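Local coordinates for hydrogenase maturation factor (Thermoanaerobacter tengcongensis, PDB 3VTH), which probably transfers a carbamoyl group from carbamoyl phosphate to the C-terminal cysteine of HypE, using ATP, in the maturation of [NiFe]-hydrogenases, at residues A486-A489 and S490-E494. Sequence-based numbering, arbitrary orientation.
Sequences AHIA and SCMAE. With FE (Fe (III) ion), chain I.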
loop_
_atom_site.group_PDB
_atom_site.type_symbol
_atom_site.label_atom_id
_atom_site.label_comp_id
_atom_site.label_asym_id
_atom_site.label_seq_id
_atom_site.Cartn_x
_atom_site.Cartn_y
_atom_site.Cartn_z
ATOM N N ALA A 486 15.608 -4.077 8.403
ATOM C CA ALA A 486 14.630 -4.372 7.347
ATOM C C ALA A 486 13.964 -3.116 6.767
ATOM O O ALA A 486 13.790 -3.029 5.553
ATOM C CB ALA A 486 13.580 -5.352 7.845
ATOM N N HIS A 487 13.578 -2.156 7.618
ATOM C CA HIS A 487 13.035 -0.866 7.128
ATOM C C HIS A 487 14.030 -0.208 6.164
ATOM O O HIS A 487 13.657 0.223 5.058
ATOM C CB HIS A 487 12.755 0.120 8.289
ATOM C CG HIS A 487 11.405 -0.018 8.930
ATOM N ND1 HIS A 487 10.220 0.016 8.218
ATOM C CD2 HIS A 487 11.052 -0.120 10.238
ATOM C CE1 HIS A 487 9.202 -0.078 9.058
ATOM N NE2 HIS A 487 9.681 -0.164 10.290
ATOM N N ILE A 488 15.298 -0.120 6.565
ATOM C CA ILE A 488 16.309 0.524 5.714
ATOM C C ILE A 488 16.476 -0.243 4.389
ATOM O O ILE A 488 16.552 0.370 3.310
ATOM C CB ILE A 488 17.690 0.685 6.445
ATOM C CG1 ILE A 488 17.547 1.505 7.730
ATOM C CG2 ILE A 488 18.774 1.316 5.521
ATOM C CD1 ILE A 488 16.815 2.862 7.566
ATOM N N ALA A 489 16.503 -1.576 4.473
ATOM C CA ALA A 489 16.681 -2.420 3.284
ATOM C C ALA A 489 15.494 -2.334 2.320
ATOM O O ALA A 489 15.689 -2.443 1.102
ATOM C CB ALA A 489 16.914 -3.873 3.678
ATOM N N SER A 490 14.285 -2.144 2.853
ATOM C CA SER A 490 13.092 -1.998 2.006
ATOM C C SER A 490 13.241 -0.808 1.063
ATOM O O SER A 490 12.902 -0.900 -0.122
ATOM C CB SER A 490 11.788 -1.922 2.822
ATOM O OG SER A 490 11.587 -0.663 3.467
ATOM N N CYS A 491 13.763 0.293 1.589
ATOM C CA CYS A 491 14.052 1.467 0.766
ATOM C C CYS A 491 15.227 1.207 -0.190
ATOM O O CYS A 491 15.140 1.529 -1.376
ATOM C CB CYS A 491 14.309 2.685 1.651
ATOM S SG CYS A 491 14.729 4.158 0.724
ATOM N N MET A 492 16.309 0.599 0.304
ATOM C CA MET A 492 17.438 0.230 -0.569
ATOM C C MET A 492 16.988 -0.619 -1.764
ATOM O O MET A 492 17.412 -0.371 -2.897
ATOM C CB MET A 492 18.517 -0.518 0.218
ATOM C CG MET A 492 19.212 0.318 1.293
ATOM S SD MET A 492 20.346 -0.649 2.315
ATOM C CE MET A 492 21.627 -0.976 1.091
ATOM N N ALA A 493 16.150 -1.621 -1.497
ATOM C CA ALA A 493 15.568 -2.476 -2.535
ATOM C C ALA A 493 14.874 -1.693 -3.677
ATOM O O ALA A 493 15.065 -2.012 -4.847
ATOM C CB ALA A 493 14.579 -3.477 -1.904
ATOM N N GLU A 494 14.059 -0.691 -3.327
ATOM C CA GLU A 494 13.334 0.146 -4.315
ATOM C C GLU A 494 14.287 0.937 -5.156
ATOM O O GLU A 494 14.005 1.231 -6.325
ATOM C CB GLU A 494 12.482 1.228 -3.642
ATOM C CG GLU A 494 11.415 0.801 -2.750
ATOM C CD GLU A 494 10.426 1.933 -2.505
ATOM O OE1 GLU A 494 10.194 2.758 -3.430
ATOM O OE2 GLU A 494 9.901 2.003 -1.384
HETATM FE FE FE I . 8.595 -0.428 12.163
HETATM O O HOH W 1 9.567 -0.248 5.319
#
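A single water links His487 and Ser490, one helical turn apart, and so ties an iron ligand to a serine three residues later. His487 binds the iron(III) ion through NE2 at 2.2 Å; the other ring nitrogen, ND1, donates to the water, which lies in the ring plane at its edge, 3.0 Å from ND1. The water in turn donates to Ser490 OG, 2.8 Å away. This is a second-shell arrangement: one nitrogen is on the metal and the other on a held water, which probably restrains rotation of the imidazole from both nitrogens. Ser490 OG, set between its own backbone N and carbonyl carbon (chi1 75°), also lies 2.8 Å from His487 O, and hydrogen-bonds with Asn727. The His487 carbonyl is shared, and its bond from Cys491 N is weak at 3.5 Å, whereas the next, Met492 N to Ile488 O, is nearly straight at 168° and lies in the carbonyl plane. On another flank, Ile488 CG2 meets Met492 SD at 4.1 Å, the two chains crossing at a slant; the methionine bends at chi3 (70°) and carries its methyl away from the isoleucine. Were Met492 shortened to an alanine, Ile488 CG2 would probably lose its sulfur neighbour and a gap would be likely to open toward Val501 and Val698. His483, Asp507 and Asp734 complete the protein ligands of the iron, beside the bound nucleotide analogue, in the Kae1-like part of the protein. Helix 483-494 thus presents His483 and His487 to the metal, packs Ile488 and Met492 against strands 501-507 and 696-700, and lays Ala489 and Ala493 on helix 737-749.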